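Local structure of KLLA0C04147p (5WVR) at residues F66-S71 against V114-K119; G175-F180 against N207-G212; G184-T189 against Y203-N208. The protein probably binds sterols and transfers them between membranes through its C-terminal oxysterol-binding domain, the part described here, which holds a cholesterol molecule. All coordinates share one frame; numbering follows the deposited sequence.

All three contacts touch the same cholesterol, at different points along it. Contact 1 lies near the sterol's alkyl tail and joins a short strand, 67-68, to the loop after helix 95-108. It is partly buried; its chemistry is a buried salt bridge beside two backbone bonds. Contacts 2 and 3 both join strand 178-190 to strand 199-211, contact 2 along the D ring and tail, contact 3 at the hydroxyl end. Contact 2 is also partly buried, with mostly apolar groups toward the sterol and polar groups and water on the other face. Contact 3 is the buried one, aromatic, with a lysine at the sterol hydroxyl. Contacts 1 and 2 meet where Val117 CG1 packs on Val210 CG1, 3.8 Å away.

Contact 1: F66-S71 against V114-K119; sequences FNEPTS and VKRVAK. With CLR (cholesterol), chain B.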
loop_
_atom_site.group_PDB
_atom_site.type_symbol
_atom_site.label_atom_id
_atom_site.label_comp_id
_atom_site.label_asym_id
_atom_site.label_seq_id
_atom_site.Cartn_x
_atom_site.Cartn_y
_atom_site.Cartn_z
ATOM N N PHE A 66 4.057 15.823 -13.873
ATOM C CA PHE A 66 4.101 15.502 -12.455
ATOM C C PHE A 66 2.863 14.728 -11.993
ATOM O O PHE A 66 2.596 14.647 -10.786
ATOM C CB PHE A 66 4.320 16.793 -11.661
ATOM C CG PHE A 66 5.721 17.332 -11.805
ATOM C CD1 PHE A 66 6.821 16.500 -11.538
ATOM C CD2 PHE A 66 5.954 18.621 -12.268
ATOM C CE1 PHE A 66 8.129 16.952 -11.684
ATOM C CE2 PHE A 66 7.267 19.084 -12.428
ATOM C CZ PHE A 66 8.352 18.236 -12.136
ATOM N N ASN A 67 2.120 14.142 -12.935
ATOM C CA ASN A 67 1.025 13.217 -12.676
ATOM C C ASN A 67 1.397 11.815 -13.152
ATOM O O ASN A 67 2.176 11.648 -14.086
ATOM C CB ASN A 67 -0.256 13.643 -13.383
ATOM C CG ASN A 67 -0.788 14.978 -12.898
ATOM O OD1 ASN A 67 -0.524 15.392 -11.769
ATOM N ND2 ASN A 67 -1.555 15.660 -13.760
ATOM N N GLU A 68 0.838 10.808 -12.484
ATOM C CA GLU A 68 0.999 9.389 -12.746
ATOM C C GLU A 68 -0.391 8.799 -12.845
ATOM O O GLU A 68 -1.254 9.151 -12.037
ATOM C CB GLU A 68 1.788 8.709 -11.593
ATOM C CG GLU A 68 1.881 7.185 -11.647
ATOM C CD GLU A 68 2.733 6.584 -10.515
ATOM O OE1 GLU A 68 2.177 5.896 -9.612
ATOM O OE2 GLU A 68 3.961 6.804 -10.540
ATOM N N PRO A 69 -0.663 7.880 -13.809
ATOM C CA PRO A 69 -1.982 7.309 -14.010
ATOM C C PRO A 69 -2.316 6.131 -13.081
ATOM O O PRO A 69 -2.784 5.081 -13.513
ATOM C CB PRO A 69 -1.931 6.835 -15.461
ATOM C CG PRO A 69 -0.518 6.367 -15.575
ATOM C CD PRO A 69 0.300 7.371 -14.810
ATOM N N THR A 70 -2.037 6.299 -11.804
ATOM C CA THR A 70 -2.493 5.366 -10.795
ATOM C C THR A 70 -3.261 6.162 -9.762
ATOM O O THR A 70 -3.019 7.359 -9.583
ATOM C CB THR A 70 -1.317 4.636 -10.132
ATOM O OG1 THR A 70 -0.472 5.605 -9.485
ATOM C CG2 THR A 70 -0.507 3.879 -11.198
ATOM N N SER A 71 -4.198 5.498 -9.093
ATOM C CA SER A 71 -4.861 6.083 -7.943
ATOM C C SER A 71 -4.047 5.843 -6.669
ATOM O O SER A 71 -3.300 4.872 -6.563
ATOM C CB SER A 71 -6.245 5.478 -7.775
ATOM O OG SER A 71 -6.946 6.190 -6.796
ATOM N N VAL A 114 10.830 4.567 -5.749
ATOM C CA VAL A 114 11.944 5.241 -6.410
ATOM C C VAL A 114 11.588 5.603 -7.845
ATOM O O VAL A 114 10.927 4.835 -8.554
ATOM C CB VAL A 114 13.180 4.327 -6.396
ATOM C CG1 VAL A 114 14.378 5.054 -6.985
ATOM C CG2 VAL A 114 13.464 3.838 -4.990
ATOM N N LYS A 115 12.082 6.720 -8.306
ATOM C CA LYS A 115 11.878 7.153 -9.670
ATOM C C LYS A 115 10.485 7.514 -10.090
ATOM O O LYS A 115 10.244 7.743 -11.201
ATOM C CB LYS A 115 12.477 6.173 -10.660
ATOM C CG LYS A 115 13.966 6.200 -10.686
ATOM C CD LYS A 115 14.479 4.886 -11.204
ATOM C CE LYS A 115 14.296 4.756 -12.707
ATOM N NZ LYS A 115 14.005 3.384 -13.189
ATOM N N ARG A 116 9.568 7.554 -9.167
ATOM C CA ARG A 116 8.206 8.000 -9.468
ATOM C C ARG A 116 7.909 9.275 -8.673
ATOM O O ARG A 116 7.135 9.280 -7.719
ATOM C CB ARG A 116 7.220 6.894 -9.178
ATOM C CG ARG A 116 7.302 5.749 -10.197
ATOM C CD ARG A 116 6.828 4.500 -9.577
ATOM N NE ARG A 116 5.379 4.406 -9.507
ATOM C CZ ARG A 116 4.748 3.346 -9.017
ATOM N NH1 ARG A 116 5.445 2.316 -8.537
ATOM N NH2 ARG A 116 3.428 3.305 -9.005
ATOM N N VAL A 117 8.529 10.370 -9.082
ATOM C CA VAL A 117 8.256 11.679 -8.471
ATOM C C VAL A 117 7.072 12.257 -9.244
ATOM O O VAL A 117 7.214 13.041 -10.183
ATOM C CB VAL A 117 9.480 12.588 -8.503
ATOM C CG1 VAL A 117 9.247 13.860 -7.661
ATOM C CG2 VAL A 117 10.714 11.804 -8.031
ATOM N N ALA A 118 5.870 11.832 -8.857
ATOM C CA ALA A 118 4.673 12.245 -9.572
ATOM C C ALA A 118 3.503 12.084 -8.625
ATOM O O ALA A 118 3.564 11.301 -7.678
ATOM C CB ALA A 118 4.457 11.430 -10.848
ATOM N N LYS A 119 2.455 12.853 -8.869
ATOM C CA LYS A 119 1.279 12.840 -8.007
ATOM C C LYS A 119 0.325 11.748 -8.485
ATOM O O LYS A 119 -0.036 11.742 -9.669
ATOM C CB LYS A 119 0.597 14.203 -8.041
ATOM C CG LYS A 119 -0.726 14.293 -7.301
ATOM C CD LYS A 119 -1.335 15.674 -7.514
ATOM C CE LYS A 119 -2.845 15.686 -7.305
ATOM N NZ LYS A 119 -3.412 17.043 -7.585
HETATM C C1 CLR B . 4.404 5.080 0.006
HETATM C C2 CLR B . 3.978 3.720 0.572
HETATM C C3 CLR B . 2.696 3.853 1.395
HETATM C C4 CLR B . 1.568 4.371 0.498
HETATM C C5 CLR B . 1.994 5.661 -0.207
HETATM C C6 CLR B . 1.146 6.763 -0.178
HETATM C C7 CLR B . 1.397 8.010 -0.738
HETATM C C8 CLR B . 2.568 7.997 -1.727
HETATM C C9 CLR B . 3.752 7.183 -1.187
HETATM C C10 CLR B . 3.356 5.727 -0.908
HETATM C C11 CLR B . 4.981 7.306 -2.099
HETATM C C12 CLR B . 5.349 8.760 -2.423
HETATM C C13 CLR B . 4.152 9.499 -3.029
HETATM C C14 CLR B . 3.023 9.433 -2.000
HETATM C C15 CLR B . 1.985 10.371 -2.615
HETATM C C16 CLR B . 2.868 11.578 -2.946
HETATM C C17 CLR B . 4.292 11.024 -3.079
HETATM C C18 CLR B . 3.740 8.903 -4.382
HETATM C C19 CLR B . 3.243 4.937 -2.217
HETATM C C20 CLR B . 5.025 11.598 -4.299
HETATM C C21 CLR B . 6.485 11.144 -4.303
HETATM C C22 CLR B . 4.951 13.129 -4.287
HETATM C C23 CLR B . 4.980 13.747 -5.687
HETATM C C24 CLR B . 4.543 15.216 -5.680
HETATM C C25 CLR B . 4.556 15.854 -7.074
HETATM C C26 CLR B . 5.982 15.997 -7.611
HETATM C C27 CLR B . 3.847 17.209 -7.081
HETATM O O1 CLR B . 2.331 2.577 1.929
#
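Glu68 reaches across to Arg116 and forms a buried, two-pronged salt bridge. Its CB packs on the methyl of Ala118, CB to CB 3.9 Å. From there CG runs anti to the backbone N (chi1 173°) and the chain stays extended, which carries the carboxylate out to the guanidinium. OE2 accepts from Arg116 NE at 3.0 Å, on the syn side but out of the carboxylate plane. OE1 accepts from Arg116 NH2 at 2.9 Å, from above that plane. The arginine therefore grips side-on, with the two flat groups turned 33° apart. Thr70 OG1 also donates to Glu68 OE1, at 2.7 Å, onto the anti lone pair of that oxygen.

The backbones pair in parallel at Asn67 and Lys119. Lys119 N bonds to Phe66 O at 2.6 Å, and Glu68 N to Lys119 O at 3.1 Å. The Phe66 ring turns an edge to Val117 O. Beside this pairing runs the cholesterol tail, with its C23 lying 3.5 Å from Ala118 O.

The charges continue outside: Arg75 also pairs with Glu68 OE1, and Glu78 with Arg116 NH2. A glutamine in place of Glu68 would probably leave Arg75 without this negative partner and Arg116 with Glu78 alone. The two bonds to Arg116 and the two backbone bonds join the 114-119 loop to strand 67-68 beside the sterol tail; the two acids and two arginines probably offset each other's charge.

Contact 2: G175-F180 against N207-G212; sequences GRSFDF and NNQVVG. With CLR (cholesterol), chain B; SO4 (sulfate ion), chain C.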
loop_
_atom_site.group_PDB
_atom_site.type_symbol
_atom_site.label_atom_id
_atom_site.label_comp_id
_atom_site.label_asym_id
_atom_site.label_seq_id
_atom_site.Cartn_x
_atom_site.Cartn_y
_atom_site.Cartn_z
ATOM N N GLY A 175 8.735 24.749 0.933
ATOM C CA GLY A 175 9.637 25.587 0.175
ATOM C C GLY A 175 10.993 24.977 -0.090
ATOM O O GLY A 175 11.750 25.509 -0.907
ATOM N N ARG A 176 11.341 23.889 0.588
ATOM C CA ARG A 176 12.554 23.151 0.273
ATOM C C ARG A 176 12.253 21.705 -0.093
ATOM O O ARG A 176 12.657 21.242 -1.162
ATOM C CB ARG A 176 13.536 23.199 1.442
ATOM C CG ARG A 176 14.779 22.373 1.163
ATOM C CD ARG A 176 16.002 22.882 1.903
ATOM N NE ARG A 176 17.170 22.029 1.664
ATOM C CZ ARG A 176 18.373 22.231 2.200
ATOM N NH1 ARG A 176 19.372 21.401 1.931
ATOM N NH2 ARG A 176 18.582 23.262 3.008
ATOM N N SER A 177 11.551 20.978 0.764
ATOM C CA SER A 177 11.230 19.592 0.525
ATOM C C SER A 177 9.720 19.400 0.602
ATOM O O SER A 177 8.991 20.228 1.153
ATOM C CB SER A 177 11.946 18.697 1.551
ATOM O OG SER A 177 11.250 18.752 2.772
ATOM N N PHE A 178 9.254 18.297 0.037
ATOM C CA PHE A 178 7.848 17.906 0.094
ATOM C C PHE A 178 7.754 16.733 1.060
ATOM O O PHE A 178 8.332 15.683 0.796
ATOM C CB PHE A 178 7.341 17.532 -1.299
ATOM C CG PHE A 178 5.926 17.970 -1.573
ATOM C CD1 PHE A 178 4.958 17.869 -0.595
ATOM C CD2 PHE A 178 5.575 18.487 -2.811
ATOM C CE1 PHE A 178 3.667 18.276 -0.848
ATOM C CE2 PHE A 178 4.284 18.896 -3.069
ATOM C CZ PHE A 178 3.329 18.792 -2.081
ATOM N N ASP A 179 7.049 16.908 2.182
ATOM C CA ASP A 179 6.997 15.906 3.245
ATOM C C ASP A 179 5.627 15.237 3.282
ATOM O O ASP A 179 4.604 15.915 3.119
ATOM C CB ASP A 179 7.281 16.552 4.606
ATOM C CG ASP A 179 7.768 15.543 5.659
ATOM O OD1 ASP A 179 8.663 14.719 5.356
ATOM O OD2 ASP A 179 7.264 15.580 6.801
ATOM N N PHE A 180 5.609 13.915 3.524
ATOM C CA PHE A 180 4.375 13.114 3.598
ATOM C C PHE A 180 4.406 12.248 4.857
ATOM O O PHE A 180 5.318 11.430 5.034
ATOM C CB PHE A 180 4.194 12.235 2.336
ATOM C CG PHE A 180 4.222 13.017 1.040
ATOM C CD1 PHE A 180 5.417 13.440 0.493
ATOM C CD2 PHE A 180 3.042 13.337 0.374
ATOM C CE1 PHE A 180 5.429 14.183 -0.679
ATOM C CE2 PHE A 180 3.047 14.072 -0.789
ATOM C CZ PHE A 180 4.228 14.497 -1.323
ATOM N N ASN A 207 7.735 7.968 7.076
ATOM C CA ASN A 207 7.469 9.150 6.288
ATOM C C ASN A 207 8.155 9.056 4.927
ATOM O O ASN A 207 9.133 8.324 4.743
ATOM C CB ASN A 207 7.964 10.378 7.032
ATOM C CG ASN A 207 7.336 10.516 8.376
ATOM O OD1 ASN A 207 8.028 10.450 9.390
ATOM N ND2 ASN A 207 6.029 10.606 8.410
ATOM N N ASN A 208 7.612 9.804 3.961
ATOM C CA ASN A 208 8.268 10.013 2.675
ATOM C C ASN A 208 8.562 11.497 2.506
ATOM O O ASN A 208 7.921 12.348 3.119
ATOM C CB ASN A 208 7.396 9.541 1.509
ATOM C CG ASN A 208 6.423 8.478 1.935
ATOM O OD1 ASN A 208 5.223 8.724 1.980
ATOM N ND2 ASN A 208 6.929 7.286 2.252
ATOM N N GLN A 209 9.550 11.803 1.680
ATOM C CA GLN A 209 9.773 13.187 1.299
ATOM C C GLN A 209 10.340 13.206 -0.106
ATOM O O GLN A 209 11.021 12.267 -0.530
ATOM C CB GLN A 209 10.692 13.944 2.278
ATOM C CG GLN A 209 12.088 13.354 2.512
ATOM C CD GLN A 209 12.940 14.228 3.425
ATOM O OE1 GLN A 209 12.582 15.360 3.712
ATOM N NE2 GLN A 209 14.072 13.702 3.880
ATOM N N VAL A 210 9.991 14.250 -0.846
ATOM C CA VAL A 210 10.671 14.566 -2.090
ATOM C C VAL A 210 11.736 15.592 -1.752
ATOM O O VAL A 210 11.424 16.634 -1.175
ATOM C CB VAL A 210 9.701 15.109 -3.141
ATOM C CG1 VAL A 210 10.444 15.363 -4.420
ATOM C CG2 VAL A 210 8.560 14.136 -3.355
ATOM N N VAL A 211 12.993 15.274 -2.058
ATOM C CA VAL A 211 14.120 16.167 -1.861
ATOM C C VAL A 211 14.855 16.303 -3.189
ATOM O O VAL A 211 14.454 15.731 -4.202
ATOM C CB VAL A 211 15.087 15.670 -0.766
ATOM C CG1 VAL A 211 14.407 15.644 0.589
ATOM C CG2 VAL A 211 15.608 14.312 -1.145
ATOM N N GLY A 212 15.966 17.035 -3.158
ATOM C CA GLY A 212 16.658 17.388 -4.373
ATOM C C GLY A 212 15.896 18.347 -5.257
ATOM O O GLY A 212 16.274 18.531 -6.417
HETATM C C1 CLR B . 4.404 5.080 0.006
HETATM C C2 CLR B . 3.978 3.720 0.572
HETATM C C3 CLR B . 2.696 3.853 1.395
HETATM C C4 CLR B . 1.568 4.371 0.498
HETATM C C5 CLR B . 1.994 5.661 -0.207
HETATM C C6 CLR B . 1.146 6.763 -0.178
HETATM C C7 CLR B . 1.397 8.010 -0.738
HETATM C C8 CLR B . 2.568 7.997 -1.727
HETATM C C9 CLR B . 3.752 7.183 -1.187
HETATM C C10 CLR B . 3.356 5.727 -0.908
HETATM C C11 CLR B . 4.981 7.306 -2.099
HETATM C C12 CLR B . 5.349 8.760 -2.423
HETATM C C13 CLR B . 4.152 9.499 -3.029
HETATM C C14 CLR B . 3.023 9.433 -2.000
HETATM C C15 CLR B . 1.985 10.371 -2.615
HETATM C C16 CLR B . 2.868 11.578 -2.946
HETATM C C17 CLR B . 4.292 11.024 -3.079
HETATM C C18 CLR B . 3.740 8.903 -4.382
HETATM C C19 CLR B . 3.243 4.937 -2.217
HETATM C C20 CLR B . 5.025 11.598 -4.299
HETATM C C21 CLR B . 6.485 11.144 -4.303
HETATM C C22 CLR B . 4.951 13.129 -4.287
HETATM C C23 CLR B . 4.980 13.747 -5.687
HETATM C C24 CLR B . 4.543 15.216 -5.680
HETATM C C25 CLR B . 4.556 15.854 -7.074
HETATM C C26 CLR B . 5.982 15.997 -7.611
HETATM C C27 CLR B . 3.847 17.209 -7.081
HETATM O O1 CLR B . 2.331 2.577 1.929
HETATM S S SO4 C . 17.932 19.737 -1.578
HETATM O O1 SO4 C . 17.796 19.998 -3.004
HETATM O O2 SO4 C . 17.468 18.374 -1.275
HETATM O O3 SO4 C . 19.340 19.879 -1.198
HETATM O O4 SO4 C . 17.166 20.732 -0.832
HETATM O O HOH W 1 10.540 16.638 5.194
#
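Phe178 and Phe180 pair with Val210 and Asn208 through four backbone hydrogen bonds, two to each pair. Phe178 N donates to Val210 O at 3.0 Å, and Val210 N returns a bond to Phe178 O. The Phe180 and Asn208 amides and carbonyls do the same. The strands run antiparallel, at 169°. Asp179 and Gln209 form the non-hydrogen-bonded pair between these two. Their outward amides and carbonyls serve the neighbouring strands instead: the Asp179 backbone bonds to that of Lys172, and the Gln209 backbone to that of Asp221.

On the face of Asp179 and Gln209, one water joins the polar side chains. It donates to Gln209 OE1 at 2.8 Å and more weakly to Asp179 OD1, and it also bonds to Ser177 OG. Asp179 OD1 lies 3.3 Å from Asn208 O, but both are acceptors, so nothing binds them directly. The stronger partners of Asp179 lie outside: Tyr223 OH for OD1 and Lys181 for OD2. Gln209 NE2 bonds to Asp221 OD2.

The other face meets the sterol. The Phe180 ring lays one face against it, with CE2 3.3 Å from cholesterol C16. Val210 CG2 meets the same ring obliquely and also touches cholesterol C21. Asn208 is the polar residue here; its OD1 accepts from His182 and its ND2 donates to Asn222.

Just before strand 178-190 and just after strand 199-211, Arg176 and Gly212 share a sulfate, probably from the crystallisation liquor. Arg176 NE bonds to sulfate O4 at 2.8 Å, and Gly212 N to sulfate O2 at the same distance. With the amide of Asn208 engaged by protein partners, the sterol is met here mainly through carbon contacts, consistent with a wall that grips by shape.

Contact 3: G184-T189 against Y203-N208; sequences GLWYLT and YKKPNN. With CLR (cholesterol), chain B.
Trp186 and Tyr203 form an antiparallel hydrogen-bonded pair: Trp186 N donates to Tyr203 O at 2.9 Å, almost straight onto the carbonyl (C=O...N 173°), and Tyr203 N returns a bond to Trp186 O. Past this pair a water bridges the backbones, donating to Gly184 O and accepting from Lys205 N.

The Trp186 side chain has one face against Lys205. The Lys205 chain, extended beyond CG, lies along the indole face: CE makes a CH-pi contact over the five-membered ring. Its NZ lies over the six-membered ring, 3.6 Å from the ring centroid, as a cation-pi contact. Lys205 NZ also donates to the cholesterol hydroxyl O1 at 2.8 Å, and the same NZ makes a salt bridge with Asp79. The indole face and the carboxylate would both favour a charged ammonium at the sterol's polar end.

Tyr203 folds toward Trp186, its CG set between the backbone N and the carbonyl carbon (chi1 68°). One face of its ring takes Trp186 CB, 4.0 Å from the ring centroid, while the two aromatic rings barely overlap. On the outer side, Leu185 CD1 touches Lys204 CG at 4.1 Å; Lys204 NZ bonds to Leu183 O.

The contact belongs to the hairpin of strands 178-190 and 199-211. Strand 161-173 flanks it, with Ser167 against Trp186 and Phe163 against Tyr203, and Tyr110, from the loop after helix 95-108, packs on Lys205.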
loop_
_atom_site.group_PDB
_atom_site.type_symbol
_atom_site.label_atom_id
_atom_site.label_comp_id
_atom_site.label_asym_id
_atom_site.label_seq_id
_atom_site.Cartn_x
_atom_site.Cartn_y
_atom_site.Cartn_z
ATOM N N GLY A 184 -2.430 6.893 9.652
ATOM C CA GLY A 184 -3.268 5.772 10.036
ATOM C C GLY A 184 -2.475 4.594 10.608
ATOM O O GLY A 184 -1.281 4.425 10.368
ATOM N N LEU A 185 -3.171 3.762 11.374
ATOM C CA LEU A 185 -2.610 2.537 11.942
ATOM C C LEU A 185 -2.835 1.357 10.997
ATOM O O LEU A 185 -3.873 1.264 10.326
ATOM C CB LEU A 185 -3.263 2.241 13.299
ATOM C CG LEU A 185 -2.667 1.147 14.187
ATOM C CD1 LEU A 185 -1.305 1.557 14.664
ATOM C CD2 LEU A 185 -3.587 0.874 15.369
ATOM N N TRP A 186 -1.860 0.449 10.952
ATOM C CA TRP A 186 -1.938 -0.713 10.074
ATOM C C TRP A 186 -1.967 -2.009 10.880
ATOM O O TRP A 186 -1.225 -2.173 11.851
ATOM C CB TRP A 186 -0.792 -0.699 9.049
ATOM C CG TRP A 186 -0.994 0.473 8.125
ATOM C CD1 TRP A 186 -0.537 1.736 8.313
ATOM C CD2 TRP A 186 -1.792 0.507 6.927
ATOM N NE1 TRP A 186 -0.957 2.553 7.286
ATOM C CE2 TRP A 186 -1.730 1.822 6.422
ATOM C CE3 TRP A 186 -2.517 -0.455 6.215
ATOM C CZ2 TRP A 186 -2.372 2.204 5.247
ATOM C CZ3 TRP A 186 -3.171 -0.067 5.036
ATOM C CH2 TRP A 186 -3.098 1.249 4.582
ATOM N N TYR A 187 -2.841 -2.921 10.471
ATOM C CA TYR A 187 -3.117 -4.148 11.202
ATOM C C TYR A 187 -2.730 -5.344 10.340
ATOM O O TYR A 187 -3.248 -5.518 9.230
ATOM C CB TYR A 187 -4.595 -4.229 11.583
ATOM C CG TYR A 187 -5.106 -3.186 12.554
ATOM C CD1 TYR A 187 -5.328 -1.867 12.145
ATOM C CD2 TYR A 187 -5.416 -3.532 13.871
ATOM C CE1 TYR A 187 -5.825 -0.904 13.035
ATOM C CE2 TYR A 187 -5.925 -2.589 14.764
ATOM C CZ TYR A 187 -6.132 -1.272 14.341
ATOM O OH TYR A 187 -6.618 -0.325 15.225
ATOM N N LEU A 188 -1.847 -6.186 10.861
ATOM C CA LEU A 188 -1.404 -7.361 10.139
ATOM C C LEU A 188 -1.619 -8.571 11.036
ATOM O O LEU A 188 -0.978 -8.696 12.086
ATOM C CB LEU A 188 0.057 -7.220 9.714
ATOM C CG LEU A 188 0.515 -8.035 8.513
ATOM C CD1 LEU A 188 1.775 -7.436 7.943
ATOM C CD2 LEU A 188 0.771 -9.477 8.964
ATOM N N THR A 189 -2.513 -9.455 10.596
ATOM C CA THR A 189 -2.913 -10.666 11.287
ATOM C C THR A 189 -2.242 -11.855 10.616
ATOM O O THR A 189 -2.263 -11.956 9.383
ATOM C CB THR A 189 -4.438 -10.825 11.229
ATOM O OG1 THR A 189 -5.051 -9.845 12.075
ATOM C CG2 THR A 189 -4.882 -12.216 11.674
ATOM N N TYR A 203 1.509 -1.390 13.343
ATOM C CA TYR A 203 2.596 -0.455 13.099
ATOM C C TYR A 203 2.033 0.718 12.316
ATOM O O TYR A 203 0.906 0.677 11.811
ATOM C CB TYR A 203 3.753 -1.099 12.330
ATOM C CG TYR A 203 3.400 -1.450 10.894
ATOM C CD1 TYR A 203 2.714 -2.621 10.595
ATOM C CD2 TYR A 203 3.743 -0.597 9.839
ATOM C CE1 TYR A 203 2.373 -2.931 9.284
ATOM C CE2 TYR A 203 3.412 -0.901 8.523
ATOM C CZ TYR A 203 2.731 -2.072 8.260
ATOM O OH TYR A 203 2.403 -2.395 6.978
ATOM N N LYS A 204 2.830 1.776 12.256
ATOM C CA LYS A 204 2.585 2.891 11.367
ATOM C C LYS A 204 3.716 2.971 10.352
ATOM O O LYS A 204 4.841 2.536 10.614
ATOM C CB LYS A 204 2.446 4.227 12.115
ATOM C CG LYS A 204 1.190 4.304 12.957
ATOM C CD LYS A 204 0.828 5.735 13.292
ATOM C CE LYS A 204 -0.392 5.777 14.204
ATOM N NZ LYS A 204 -0.775 7.173 14.565
ATOM N N LYS A 205 3.396 3.496 9.157
ATOM C CA LYS A 205 4.340 3.541 8.060
ATOM C C LYS A 205 5.320 4.686 8.286
ATOM O O LYS A 205 5.023 5.646 9.007
ATOM C CB LYS A 205 3.571 3.702 6.745
ATOM C CG LYS A 205 2.703 2.496 6.438
ATOM C CD LYS A 205 1.932 2.688 5.121
ATOM C CE LYS A 205 1.370 1.355 4.657
ATOM N NZ LYS A 205 0.366 1.537 3.576
ATOM N N PRO A 206 6.507 4.594 7.707
ATOM C CA PRO A 206 7.457 5.703 7.781
ATOM C C PRO A 206 6.977 6.886 6.970
ATOM O O PRO A 206 6.028 6.794 6.198
ATOM C CB PRO A 206 8.735 5.118 7.163
ATOM C CG PRO A 206 8.231 4.099 6.231
ATOM C CD PRO A 206 7.090 3.455 6.994
ATOM N N ASN A 207 7.735 7.968 7.076
ATOM C CA ASN A 207 7.469 9.150 6.288
ATOM C C ASN A 207 8.155 9.056 4.927
ATOM O O ASN A 207 9.133 8.324 4.743
ATOM C CB ASN A 207 7.964 10.378 7.032
ATOM C CG ASN A 207 7.336 10.516 8.376
ATOM O OD1 ASN A 207 8.028 10.450 9.390
ATOM N ND2 ASN A 207 6.029 10.606 8.410
ATOM N N ASN A 208 7.612 9.804 3.961
ATOM C CA ASN A 208 8.268 10.013 2.675
ATOM C C ASN A 208 8.562 11.497 2.506
ATOM O O ASN A 208 7.921 12.348 3.119
ATOM C CB ASN A 208 7.396 9.541 1.509
ATOM C CG ASN A 208 6.423 8.478 1.935
ATOM O OD1 ASN A 208 5.223 8.724 1.980
ATOM N ND2 ASN A 208 6.929 7.286 2.252
HETATM C C1 CLR B . 4.404 5.080 0.006
HETATM C C2 CLR B . 3.978 3.720 0.572
HETATM C C3 CLR B . 2.696 3.853 1.395
HETATM C C4 CLR B . 1.568 4.371 0.498
HETATM C C5 CLR B . 1.994 5.661 -0.207
HETATM C C6 CLR B . 1.146 6.763 -0.178
HETATM C C7 CLR B . 1.397 8.010 -0.738
HETATM C C8 CLR B . 2.568 7.997 -1.727
HETATM C C9 CLR B . 3.752 7.183 -1.187
HETATM C C10 CLR B . 3.356 5.727 -0.908
HETATM C C11 CLR B . 4.981 7.306 -2.099
HETATM C C12 CLR B . 5.349 8.760 -2.423
HETATM C C13 CLR B . 4.152 9.499 -3.029
HETATM C C14 CLR B . 3.023 9.433 -2.000
HETATM C C15 CLR B . 1.985 10.371 -2.615
HETATM C C16 CLR B . 2.868 11.578 -2.946
HETATM C C17 CLR B . 4.292 11.024 -3.079
HETATM C C18 CLR B . 3.740 8.903 -4.382
HETATM C C19 CLR B . 3.243 4.937 -2.217
HETATM C C20 CLR B . 5.025 11.598 -4.299
HETATM C C21 CLR B . 6.485 11.144 -4.303
HETATM C C22 CLR B . 4.951 13.129 -4.287
HETATM C C23 CLR B . 4.980 13.747 -5.687
HETATM C C24 CLR B . 4.543 15.216 -5.680
HETATM C C25 CLR B . 4.556 15.854 -7.074
HETATM C C26 CLR B . 5.982 15.997 -7.611
HETATM C C27 CLR B . 3.847 17.209 -7.081
HETATM O O1 CLR B . 2.331 2.577 1.929
HETATM O O HOH W 2 0.957 4.619 8.856
#